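Local coordinates for protein type II restriction enzyme MspI (Moraxella sp., PDB 1SA3) that recognises the double-stranded DNA sequence 5'-CCGG-3' and cleaves it after the first cytosine, leaving fragments with terminal 5'-phosphates, at residues E149-H154 against K256-K261; R181-C186 against D228-G233; T188-A191 against G196-L199; S64-A69 against L203-Q208. One frame throughout, in Å; residues are numbered along the deposited sequence.

Contact 1: E149-H154 against K256-K261; sequences ELIRKH and KKMQFK. With nucleotides of chain A.
Ile151 and His154, one helical turn apart on helix 146-157, share a single partner across the contact, the thioether of Met258. Glu149, earlier on the helix, is gripped side-on by Arg152: NE of Arg152 lies 3.0 Å from OE1 of Glu149, and NH2 of Arg152 reaches OE2 over the same distance. Both oxygens lie near the guanidinium plane, but the carboxylate is tilted, its syn sides met some 26-28° out of plane. A second acid, Glu134, also holds NH2 of Arg152. At Ile151 the branch that touches is CG2, which stands opposite the backbone N and meets Met258 SD at 3.6 Å. Met258 runs straight out from the strand and then bends at its last torsion (chi3 85°), turning its methyl toward the next turn of the helix. Strand 258-261 is the middle strand of a three-stranded antiparallel sheet, and its side chains alternate: Met258 and Phe260 face protein, whereas Gln259 and Lys261 read the major-groove edge of the DNA. Gln259 NE2 gives an almost straight hydrogen bond (165°) to O6 of DG6 of chain A at 2.7 Å. Lys261 NZ donates to O6 of DG7 of chain A at 2.8 Å, and also to Gln259 OE1, from above that amide's carbonyl plane. Such contacts to adjacent guanines are consistent with reading the GG half of CCGG. Lys257 sends NZ to OP2 of DC3 of chain A, 3.0 Å away, and shares that amine with Glu130. His154, a turn on from Ile151, puts ND1 4.0 Å from Met258 CE, and its ring meets Trp247 edge-to-face.

Contact 2: R181-C186 against D228-G233; sequences RFIRWC and DRIAEG
Ile183 packs against Arg229 and Ile230 in a small, purely apolar contact between helices 179-188 and 222-234, part buried and part at the surface. The working atom is Ile183 CD1, at the end of the longer branch of the side chain. It lies 3.6 Å from CD1 of Ile230 and 3.7 Å from CB of Arg229, so one methyl group meets two consecutive residues of the facing helix. The shorter branch, CG2, stands opposite the backbone N and looks at the start of the arginine chain, with Arg229 CG at 4.1 Å. Only the root of that arginine serves the contact. Bends at chi2 (-69°) and chi3 (73°) fold the rest of it away along its own helix, where NH2 of Arg229 makes a salt bridge with OE1 of Glu232 at 2.9 Å. The acceptor is met nearly end-on and lies close to the guanidinium plane; Glu232 has a second partner in Lys125, and Arg229 makes a cation-pi contact with Tyr225. In the fold, helix 222-234 directly follows strand 213-221, an outer strand of the five-stranded mixed sheet, while helix 179-188 comes before strand 203-210 beside it. Tyr225 and Val226, a turn earlier on helix 222-234, also touch Ile183, and a salt bridge from Arg184 to Asp223 adds a polar tie between the two helices. Ile230 turns its chain at chi2 (-66°) to reach across, and it also touches Arg179 and Glu180 on the first turn of helix 179-188.

Contact 3: T188-A191 against G196-L199; sequences TLRA and GNIL
Thr188 and Leu199 are joined by one water through two carbonyl oxygens, acceptors that cannot hydrogen-bond to each other directly. The water donates a hydrogen to each, 2.7 Å from Thr188 O and 2.6 Å from Leu199 O; the two oxygens themselves stand 4.2 Å apart. Thr188 O is also hydrogen-bonded by His200 ND1, so the end of helix 179-188 has two partners at this one oxygen. Around the water, each side is shaped by a tight turn. The hydroxyl of Thr188 accepts from Arg190 N at 3.2 Å, an ST turn, and is bonded as well to Arg184 O one turn back in the helix. Between Thr188 and Arg190, Leu189 leaves helical geometry with a positive phi of 75°. Opposite, Asn197 OD1 accepts from Leu199 N at 2.9 Å in an Asx turn, the N-H coming in 28° off the amide plane. The other end of that amide, Asn197 ND2, lies obliquely beside the guanidinium of Arg190, 4.3 Å from NH1. An ST turn closing helix 179-188 and an Asx turn further on, bridged by a water, shape the irregular loop that leads to strand 203-210.

Contact 4: S64-A69 against L203-Q208; sequences SKLLKA and LLIRFQ
Leu203 and Leu66 bury the largest surfaces here, followed by Ala69, and together they seat helix 57-69 on strand 203-210. Leu203 reaches both helix residues by splitting its two methyls. CD2 rests 3.6 Å from Ala69 CB, while CD1 lies 3.9 Å from CG of Leu66, one turn earlier, so the branched tip spans a full helical turn. Leu66 leaves its helix with CG opposite the backbone N (chi1 -164°), which swings its tip over toward the strand. There its CD1 also meets CD1 of Ile205 at 4.0 Å, the next residue on the same face of the strand, while CD2 stays near Leu203. The leucines stand roughly perpendicular to each other. At Ala69 the backbones come nearest, its CA 7.6 Å from that of Leu203. The two short segments run nearly antiparallel, at 157°, their axes approaching to 10.1 Å. Strand 203-210 lies between strands 111-121 and 213-221: Leu203 also touches Val114 and Leu116 on the former, and Leu66 touches Ile219 on the latter. Leu204, pointing to the other face of the sheet, packs on Ile222 and Tyr225 of helix 222-234, which leaves this strand flanked by a helix on each side, consistent with the PDDEXK nuclease core.

Overall arrangement
Contacts 1, 2 and 3 form a chain of neighbours. Contacts 1 and 2, centred 16 Å apart, touch where Phe260 CE2 lies 3.8 Å from Phe182 CZ, and contact 2 meets contact 3, their centres 15 Å apart, as Arg184 and Trp185 pack on Arg190 and Ala191. Contact 4 adjoins contact 3 only in sequence, its centre 17 Å from it and 29 Å from contact 1's, beyond the chain's centre. Contact 1 holds the DNA-reading strand; contact 4 belongs to the sheet near the sodium ion bound by Glu35, Asp84 and Asp99, with the Ile205 side chain about 11 Å away. Contacts 2 to 4 stay about 7 Å or more from the DNA, nearest atoms.

Contact 1: E149-H154 against K256-K261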
# COMPACT_ATOMS: atom_id res chain seq x y z
N GLU E 149 -12.05 8.75 -22.17
CA GLU E 149 -11.25 9.73 -22.89
C GLU E 149 -10.65 10.83 -22.03
O GLU E 149 -9.55 11.30 -22.31
CB GLU E 149 -12.05 10.34 -24.04
CG GLU E 149 -12.38 9.35 -25.14
CD GLU E 149 -11.17 8.57 -25.62
OE1 GLU E 149 -10.11 9.18 -25.87
OE2 GLU E 149 -11.27 7.33 -25.76
N LEU E 150 -11.36 11.26 -20.98
CA LEU E 150 -10.82 12.30 -20.11
C LEU E 150 -9.65 11.69 -19.33
O LEU E 150 -8.62 12.34 -19.12
CB LEU E 150 -11.90 12.82 -19.16
CG LEU E 150 -12.97 13.71 -19.82
CD1 LEU E 150 -14.14 13.94 -18.87
CD2 LEU E 150 -12.35 15.04 -20.23
N ILE E 151 -9.80 10.44 -18.93
CA ILE E 151 -8.72 9.77 -18.22
C ILE E 151 -7.55 9.63 -19.19
O ILE E 151 -6.40 9.88 -18.83
CB ILE E 151 -9.14 8.37 -17.71
CG1 ILE E 151 -10.25 8.53 -16.66
CG2 ILE E 151 -7.92 7.66 -17.10
CD1 ILE E 151 -10.87 7.21 -16.21
N ARG E 152 -7.84 9.24 -20.43
CA ARG E 152 -6.79 9.08 -21.43
C ARG E 152 -6.08 10.40 -21.70
O ARG E 152 -4.88 10.43 -21.96
CB ARG E 152 -7.35 8.53 -22.75
CG ARG E 152 -6.28 8.04 -23.73
CD ARG E 152 -6.78 7.96 -25.17
NE ARG E 152 -7.98 7.15 -25.32
CZ ARG E 152 -8.05 5.83 -25.13
NH1 ARG E 152 -6.97 5.15 -24.78
NH2 ARG E 152 -9.20 5.20 -25.30
N LYS E 153 -6.84 11.50 -21.67
CA LYS E 153 -6.25 12.82 -21.91
C LYS E 153 -5.22 13.10 -20.82
O LYS E 153 -4.15 13.63 -21.10
CB LYS E 153 -7.32 13.91 -21.87
CG LYS E 153 -6.75 15.32 -22.05
CD LYS E 153 -7.83 16.39 -22.03
CE LYS E 153 -7.23 17.79 -22.17
NZ LYS E 153 -6.38 17.93 -23.40
N HIS E 154 -5.57 12.74 -19.59
CA HIS E 154 -4.67 12.94 -18.45
C HIS E 154 -3.40 12.12 -18.69
O HIS E 154 -2.29 12.60 -18.47
CB HIS E 154 -5.35 12.50 -17.16
CG HIS E 154 -4.74 13.08 -15.92
ND1 HIS E 154 -3.45 12.80 -15.53
CD2 HIS E 154 -5.24 13.94 -15.00
CE1 HIS E 154 -3.18 13.46 -14.42
NE2 HIS E 154 -4.25 14.16 -14.08
N LYS E 256 3.16 6.85 -22.91
CA LYS E 256 2.52 7.72 -21.94
C LYS E 256 1.84 6.74 -20.99
O LYS E 256 1.20 5.79 -21.44
CB LYS E 256 1.49 8.60 -22.63
CG LYS E 256 2.07 9.55 -23.65
CD LYS E 256 3.04 10.53 -23.01
CE LYS E 256 3.54 11.54 -24.03
NZ LYS E 256 4.48 12.52 -23.45
N LYS E 257 1.99 6.96 -19.69
CA LYS E 257 1.40 6.03 -18.73
C LYS E 257 1.08 6.73 -17.41
O LYS E 257 1.80 7.62 -16.97
CB LYS E 257 2.38 4.87 -18.51
CG LYS E 257 1.86 3.72 -17.65
CD LYS E 257 2.88 2.58 -17.62
CE LYS E 257 2.40 1.41 -16.77
NZ LYS E 257 3.47 0.38 -16.60
N MET E 258 -0.00 6.32 -16.78
CA MET E 258 -0.40 6.95 -15.52
C MET E 258 0.25 6.36 -14.27
O MET E 258 0.59 5.18 -14.22
CB MET E 258 -1.91 6.88 -15.37
CG MET E 258 -2.67 7.41 -16.57
SD MET E 258 -4.44 7.42 -16.27
CE MET E 258 -4.59 9.01 -15.43
N GLN E 259 0.41 7.22 -13.26
CA GLN E 259 0.95 6.81 -11.97
C GLN E 259 0.04 7.40 -10.91
O GLN E 259 -0.46 8.52 -11.07
CB GLN E 259 2.36 7.33 -11.73
CG GLN E 259 2.99 6.73 -10.47
CD GLN E 259 4.23 7.50 -10.00
OE1 GLN E 259 4.15 8.69 -9.69
NE2 GLN E 259 5.37 6.82 -9.92
N PHE E 260 -0.18 6.65 -9.84
CA PHE E 260 -1.02 7.13 -8.75
C PHE E 260 -0.26 7.07 -7.44
O PHE E 260 0.44 6.09 -7.16
CB PHE E 260 -2.29 6.29 -8.64
CG PHE E 260 -3.11 6.30 -9.89
CD1 PHE E 260 -2.90 5.34 -10.88
CD2 PHE E 260 -4.03 7.32 -10.11
CE1 PHE E 260 -3.60 5.41 -12.09
CE2 PHE E 260 -4.73 7.39 -11.32
CZ PHE E 260 -4.52 6.44 -12.30
N LYS E 261 -0.38 8.13 -6.66
CA LYS E 261 0.26 8.19 -5.36
C LYS E 261 -0.87 8.17 -4.35
O LYS E 261 -1.95 8.71 -4.61
CB LYS E 261 1.10 9.47 -5.21
CG LYS E 261 2.21 9.60 -6.26
CD LYS E 261 3.26 10.62 -5.84
CE LYS E 261 4.25 10.93 -6.96
NZ LYS E 261 5.16 9.81 -7.37
P DG A 6 8.90 2.05 -1.55
OP1 DG A 6 9.02 1.53 -0.16
OP2 DG A 6 7.57 2.45 -2.07
O5' DG A 6 9.89 3.28 -1.77
C5' DG A 6 9.39 4.58 -2.06
C4' DG A 6 10.53 5.47 -2.47
O4' DG A 6 10.75 5.25 -3.88
C3' DG A 6 10.19 6.96 -2.34
O3' DG A 6 10.79 7.59 -1.23
C2' DG A 6 10.71 7.60 -3.61
C1' DG A 6 10.97 6.46 -4.58
N9 DG A 6 9.95 6.60 -5.62
C8 DG A 6 8.76 5.91 -5.73
N7 DG A 6 7.98 6.38 -6.67
C5 DG A 6 8.71 7.41 -7.24
C6 DG A 6 8.38 8.31 -8.31
O6 DG A 6 7.33 8.36 -8.97
N1 DG A 6 9.41 9.21 -8.56
C2 DG A 6 10.61 9.25 -7.88
N2 DG A 6 11.49 10.21 -8.26
N3 DG A 6 10.93 8.43 -6.88
C4 DG A 6 9.94 7.55 -6.62
P DG A 7 10.13 8.95 -0.67
OP1 DG A 7 10.66 9.15 0.69
OP2 DG A 7 8.66 8.93 -0.90
O5' DG A 7 10.74 10.05 -1.63
C5' DG A 7 12.14 10.07 -1.90
C4' DG A 7 12.50 11.29 -2.71
O4' DG A 7 11.94 11.15 -4.04
C3' DG A 7 11.94 12.59 -2.14
O3' DG A 7 12.92 13.63 -2.24
C2' DG A 7 10.76 12.90 -3.03
C1' DG A 7 11.20 12.32 -4.36
N9 DG A 7 10.07 11.92 -5.20
C8 DG A 7 9.18 10.90 -4.98
N7 DG A 7 8.23 10.85 -5.87
C5 DG A 7 8.51 11.88 -6.74
C6 DG A 7 7.82 12.33 -7.91
O6 DG A 7 6.78 11.88 -8.42
N1 DG A 7 8.46 13.42 -8.49
C2 DG A 7 9.61 14.01 -8.02
N2 DG A 7 10.08 15.06 -8.72
N3 DG A 7 10.26 13.61 -6.94
C4 DG A 7 9.65 12.55 -6.35
P DC A 3 5.33 -2.02 -18.68
OP1 DC A 3 4.24 -3.01 -18.88
OP2 DC A 3 5.07 -0.58 -18.95
O5' DC A 3 5.84 -2.17 -17.18
C5' DC A 3 6.32 -3.43 -16.74
C4' DC A 3 6.81 -3.35 -15.32
O4' DC A 3 8.10 -2.69 -15.27
C3' DC A 3 5.90 -2.60 -14.34
O3' DC A 3 5.70 -3.45 -13.21
C2' DC A 3 6.68 -1.34 -14.00
C1' DC A 3 8.14 -1.76 -14.21
N1 DC A 3 9.08 -0.69 -14.61
C2 DC A 3 10.30 -0.55 -13.92
O2 DC A 3 10.55 -1.30 -12.97
N3 DC A 3 11.18 0.40 -14.33
C4 DC A 3 10.88 1.19 -15.36
N4 DC A 3 11.78 2.10 -15.73
C5 DC A 3 9.64 1.08 -16.06
C6 DC A 3 8.78 0.14 -15.65

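Contact 2: R181-C186 against D228-G233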
# COMPACT_ATOMS: atom_id res chain seq x y z
N ARG E 181 -14.50 1.71 -6.40
CA ARG E 181 -13.91 0.67 -7.23
C ARG E 181 -12.56 1.13 -7.75
O ARG E 181 -11.60 0.36 -7.77
CB ARG E 181 -14.84 0.33 -8.40
CG ARG E 181 -15.92 -0.68 -8.05
CD ARG E 181 -16.95 -0.78 -9.17
NE ARG E 181 -17.71 0.46 -9.30
CZ ARG E 181 -18.67 0.65 -10.20
NH1 ARG E 181 -18.99 -0.32 -11.05
NH2 ARG E 181 -19.33 1.80 -10.24
N PHE E 182 -12.48 2.40 -8.16
CA PHE E 182 -11.23 2.96 -8.68
C PHE E 182 -10.12 2.86 -7.63
O PHE E 182 -9.02 2.38 -7.91
CB PHE E 182 -11.44 4.43 -9.06
CG PHE E 182 -10.32 5.02 -9.88
CD1 PHE E 182 -10.40 5.03 -11.27
CD2 PHE E 182 -9.21 5.59 -9.28
CE1 PHE E 182 -9.39 5.62 -12.05
CE2 PHE E 182 -8.20 6.18 -10.04
CZ PHE E 182 -8.30 6.20 -11.44
N ILE E 183 -10.40 3.31 -6.41
CA ILE E 183 -9.40 3.27 -5.35
C ILE E 183 -9.01 1.85 -4.98
O ILE E 183 -7.83 1.52 -4.92
CB ILE E 183 -9.90 3.98 -4.08
CG1 ILE E 183 -10.24 5.43 -4.39
CG2 ILE E 183 -8.82 3.92 -3.01
CD1 ILE E 183 -11.10 6.10 -3.35
N ARG E 184 -10.00 1.01 -4.72
CA ARG E 184 -9.74 -0.37 -4.34
C ARG E 184 -8.95 -1.11 -5.42
O ARG E 184 -8.01 -1.85 -5.11
CB ARG E 184 -11.07 -1.10 -4.05
CG ARG E 184 -10.92 -2.47 -3.44
CD ARG E 184 -12.30 -3.07 -3.12
NE ARG E 184 -13.02 -2.31 -2.11
CZ ARG E 184 -12.81 -2.39 -0.80
NH1 ARG E 184 -11.89 -3.21 -0.32
NH2 ARG E 184 -13.52 -1.64 0.04
N TRP E 185 -9.31 -0.90 -6.68
CA TRP E 185 -8.60 -1.58 -7.75
C TRP E 185 -7.16 -1.08 -7.89
O TRP E 185 -6.24 -1.87 -8.13
CB TRP E 185 -9.33 -1.42 -9.09
CG TRP E 185 -8.65 -2.16 -10.18
CD1 TRP E 185 -8.83 -3.47 -10.53
CD2 TRP E 185 -7.61 -1.67 -11.04
NE1 TRP E 185 -7.97 -3.82 -11.54
CE2 TRP E 185 -7.21 -2.73 -11.87
CE3 TRP E 185 -6.99 -0.42 -11.17
CZ2 TRP E 185 -6.20 -2.59 -12.83
CZ3 TRP E 185 -5.98 -0.28 -12.13
CH2 TRP E 185 -5.60 -1.36 -12.94
N CYS E 186 -6.96 0.22 -7.75
CA CYS E 186 -5.62 0.79 -7.86
C CYS E 186 -4.63 0.22 -6.84
O CYS E 186 -3.48 -0.05 -7.17
CB CYS E 186 -5.65 2.31 -7.71
SG CYS E 186 -6.09 3.20 -9.21
N ASP E 228 -10.89 6.65 3.87
CA ASP E 228 -10.02 7.80 4.06
C ASP E 228 -9.82 8.58 2.77
O ASP E 228 -9.91 9.81 2.76
CB ASP E 228 -8.65 7.37 4.60
CG ASP E 228 -8.72 6.82 6.02
OD1 ASP E 228 -9.72 7.07 6.72
OD2 ASP E 228 -7.76 6.14 6.43
N ARG E 229 -9.54 7.87 1.68
CA ARG E 229 -9.34 8.51 0.37
C ARG E 229 -10.63 9.20 -0.10
O ARG E 229 -10.59 10.31 -0.61
CB ARG E 229 -8.89 7.48 -0.67
CG ARG E 229 -7.56 6.79 -0.37
CD ARG E 229 -6.38 7.75 -0.50
NE ARG E 229 -6.30 8.71 0.59
CZ ARG E 229 -5.98 8.41 1.84
NH1 ARG E 229 -5.70 7.16 2.17
NH2 ARG E 229 -5.93 9.36 2.76
N ILE E 230 -11.77 8.52 0.08
CA ILE E 230 -13.08 9.07 -0.32
C ILE E 230 -13.35 10.37 0.43
O ILE E 230 -13.83 11.34 -0.15
CB ILE E 230 -14.25 8.09 -0.01
CG1 ILE E 230 -14.17 6.86 -0.91
CG2 ILE E 230 -15.60 8.80 -0.20
CD1 ILE E 230 -14.38 7.15 -2.38
N ALA E 231 -13.04 10.38 1.72
CA ALA E 231 -13.24 11.58 2.54
C ALA E 231 -12.35 12.70 2.02
O ALA E 231 -12.80 13.84 1.84
CB ALA E 231 -12.93 11.28 4.01
N GLU E 232 -11.08 12.38 1.79
CA GLU E 232 -10.11 13.34 1.30
C GLU E 232 -10.53 13.88 -0.07
O GLU E 232 -10.39 15.07 -0.35
CB GLU E 232 -8.74 12.66 1.18
CG GLU E 232 -7.59 13.60 0.88
CD GLU E 232 -6.29 12.85 0.65
OE1 GLU E 232 -5.91 12.03 1.52
OE2 GLU E 232 -5.65 13.08 -0.40
N GLY E 233 -11.04 12.99 -0.92
CA GLY E 233 -11.47 13.39 -2.24
C GLY E 233 -12.79 14.15 -2.28
O GLY E 233 -13.12 14.76 -3.29

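Contact 3: T188-A191 against G196-L199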
# COMPACT_ATOMS: atom_id res chain seq x y z
N THR E 188 -5.25 -2.70 -4.92
CA THR E 188 -5.32 -4.15 -4.73
C THR E 188 -5.41 -4.98 -6.00
O THR E 188 -5.20 -6.19 -5.96
CB THR E 188 -6.54 -4.57 -3.89
OG1 THR E 188 -7.74 -4.35 -4.65
CG2 THR E 188 -6.59 -3.79 -2.58
N LEU E 189 -5.73 -4.33 -7.11
CA LEU E 189 -5.89 -4.98 -8.41
C LEU E 189 -7.20 -5.75 -8.51
O LEU E 189 -7.37 -6.63 -9.35
CB LEU E 189 -4.72 -5.91 -8.75
CG LEU E 189 -3.47 -5.24 -9.30
CD1 LEU E 189 -2.56 -6.31 -9.86
CD2 LEU E 189 -3.83 -4.23 -10.39
N ARG E 190 -8.14 -5.41 -7.64
CA ARG E 190 -9.45 -6.03 -7.68
C ARG E 190 -10.43 -4.92 -7.30
O ARG E 190 -10.27 -4.26 -6.27
CB ARG E 190 -9.53 -7.20 -6.70
CG ARG E 190 -10.84 -7.97 -6.82
CD ARG E 190 -10.87 -9.17 -5.89
NE ARG E 190 -12.23 -9.67 -5.72
CZ ARG E 190 -12.55 -10.73 -4.98
NH1 ARG E 190 -11.61 -11.39 -4.32
NH2 ARG E 190 -13.82 -11.11 -4.88
N ALA E 191 -11.44 -4.70 -8.14
CA ALA E 191 -12.42 -3.64 -7.89
C ALA E 191 -13.33 -3.92 -6.71
O ALA E 191 -13.71 -3.00 -6.00
CB ALA E 191 -13.25 -3.39 -9.15
N GLY E 196 -8.22 -12.49 2.50
CA GLY E 196 -7.49 -13.75 2.57
C GLY E 196 -7.02 -14.32 1.25
O GLY E 196 -6.56 -15.46 1.20
N ASN E 197 -7.13 -13.55 0.17
CA ASN E 197 -6.69 -14.02 -1.14
C ASN E 197 -5.26 -13.51 -1.34
O ASN E 197 -5.04 -12.30 -1.38
CB ASN E 197 -7.60 -13.44 -2.23
CG ASN E 197 -7.30 -14.01 -3.61
OD1 ASN E 197 -6.14 -14.29 -3.95
ND2 ASN E 197 -8.34 -14.19 -4.41
N ILE E 198 -4.31 -14.42 -1.49
CA ILE E 198 -2.91 -14.02 -1.63
C ILE E 198 -2.61 -13.08 -2.81
O ILE E 198 -1.62 -12.35 -2.80
CB ILE E 198 -1.99 -15.26 -1.70
CG1 ILE E 198 -0.53 -14.84 -1.44
CG2 ILE E 198 -2.13 -15.95 -3.04
CD1 ILE E 198 0.39 -16.03 -1.20
N LEU E 199 -3.48 -13.08 -3.82
CA LEU E 199 -3.28 -12.21 -4.99
C LEU E 199 -3.64 -10.74 -4.72
O LEU E 199 -3.30 -9.87 -5.52
CB LEU E 199 -4.12 -12.70 -6.17
CG LEU E 199 -3.82 -14.13 -6.65
CD1 LEU E 199 -4.82 -14.52 -7.73
CD2 LEU E 199 -2.40 -14.19 -7.18
O HOH W 1 -2.75 -7.39 -6.19

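Contact 4: S64-A69 against L203-Q208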
# COMPACT_ATOMS: atom_id res chain seq x y z
N SER E 64 0.35 -4.04 17.52
CA SER E 64 -1.01 -3.68 17.93
C SER E 64 -1.78 -3.01 16.78
O SER E 64 -2.96 -3.27 16.59
CB SER E 64 -1.01 -2.74 19.14
OG SER E 64 -0.65 -3.43 20.33
N LYS E 65 -1.11 -2.15 16.03
CA LYS E 65 -1.77 -1.49 14.91
C LYS E 65 -2.16 -2.53 13.86
O LYS E 65 -3.21 -2.41 13.22
CB LYS E 65 -0.85 -0.43 14.28
CG LYS E 65 -0.77 0.88 15.04
CD LYS E 65 0.29 1.80 14.46
CE LYS E 65 0.32 3.12 15.22
NZ LYS E 65 1.44 4.02 14.79
N LEU E 66 -1.33 -3.54 13.67
CA LEU E 66 -1.64 -4.56 12.68
C LEU E 66 -2.85 -5.39 13.13
O LEU E 66 -3.77 -5.63 12.35
CB LEU E 66 -0.43 -5.46 12.42
CG LEU E 66 -0.50 -6.30 11.14
CD1 LEU E 66 0.91 -6.50 10.55
CD2 LEU E 66 -1.15 -7.65 11.43
N LEU E 67 -2.85 -5.83 14.39
CA LEU E 67 -3.97 -6.62 14.89
C LEU E 67 -5.25 -5.78 14.92
O LEU E 67 -6.35 -6.29 14.68
CB LEU E 67 -3.67 -7.15 16.30
CG LEU E 67 -2.51 -8.15 16.44
CD1 LEU E 67 -2.34 -8.53 17.90
CD2 LEU E 67 -2.76 -9.38 15.58
N LYS E 68 -5.12 -4.50 15.20
CA LYS E 68 -6.27 -3.62 15.26
C LYS E 68 -6.93 -3.46 13.89
O LYS E 68 -8.15 -3.48 13.77
CB LYS E 68 -5.86 -2.25 15.82
CG LYS E 68 -6.97 -1.23 15.92
CD LYS E 68 -6.42 0.08 16.45
CE LYS E 68 -7.42 1.22 16.35
NZ LYS E 68 -6.84 2.48 16.90
N ALA E 69 -6.11 -3.33 12.85
CA ALA E 69 -6.64 -3.18 11.50
C ALA E 69 -7.39 -4.44 11.09
O ALA E 69 -8.22 -4.41 10.18
CB ALA E 69 -5.51 -2.91 10.52
N LEU E 203 -4.06 -5.53 3.84
CA LEU E 203 -3.61 -4.43 4.67
C LEU E 203 -2.51 -3.65 3.96
O LEU E 203 -1.68 -4.23 3.27
CB LEU E 203 -3.02 -4.96 5.99
CG LEU E 203 -3.91 -5.68 7.01
CD1 LEU E 203 -3.04 -6.08 8.20
CD2 LEU E 203 -5.04 -4.76 7.46
N LEU E 204 -2.53 -2.33 4.13
CA LEU E 204 -1.52 -1.47 3.53
C LEU E 204 -0.71 -0.92 4.70
O LEU E 204 -1.24 -0.17 5.55
CB LEU E 204 -2.17 -0.33 2.75
CG LEU E 204 -3.25 -0.76 1.74
CD1 LEU E 204 -3.82 0.48 1.05
CD2 LEU E 204 -2.64 -1.73 0.71
N ILE E 205 0.55 -1.31 4.76
CA ILE E 205 1.46 -0.90 5.82
C ILE E 205 2.38 0.17 5.27
O ILE E 205 3.05 -0.04 4.26
CB ILE E 205 2.31 -2.11 6.30
CG1 ILE E 205 1.39 -3.20 6.85
CG2 ILE E 205 3.31 -1.67 7.37
CD1 ILE E 205 2.12 -4.46 7.32
N ARG E 206 2.39 1.33 5.92
CA ARG E 206 3.22 2.44 5.48
C ARG E 206 4.15 2.94 6.59
O ARG E 206 3.69 3.53 7.57
CB ARG E 206 2.35 3.61 5.02
CG ARG E 206 1.41 3.29 3.86
CD ARG E 206 2.17 2.96 2.59
NE ARG E 206 1.26 2.73 1.47
CZ ARG E 206 0.45 3.65 0.96
NH1 ARG E 206 0.44 4.88 1.46
NH2 ARG E 206 -0.35 3.35 -0.05
N PHE E 207 5.44 2.68 6.43
CA PHE E 207 6.44 3.13 7.40
C PHE E 207 6.89 4.53 7.00
O PHE E 207 7.25 4.77 5.84
CB PHE E 207 7.66 2.22 7.39
CG PHE E 207 7.46 0.93 8.11
CD1 PHE E 207 7.19 -0.24 7.40
CD2 PHE E 207 7.54 0.87 9.49
CE1 PHE E 207 7.01 -1.45 8.07
CE2 PHE E 207 7.36 -0.33 10.17
CZ PHE E 207 7.09 -1.49 9.45
N GLN E 208 6.85 5.45 7.95
CA GLN E 208 7.31 6.80 7.69
C GLN E 208 8.78 6.78 8.12
O GLN E 208 9.09 6.57 9.29
CB GLN E 208 6.53 7.82 8.50
CG GLN E 208 6.97 9.24 8.22
CD GLN E 208 6.08 10.25 8.93
OE1 GLN E 208 5.77 10.09 10.11
NE2 GLN E 208 5.69 11.29 8.21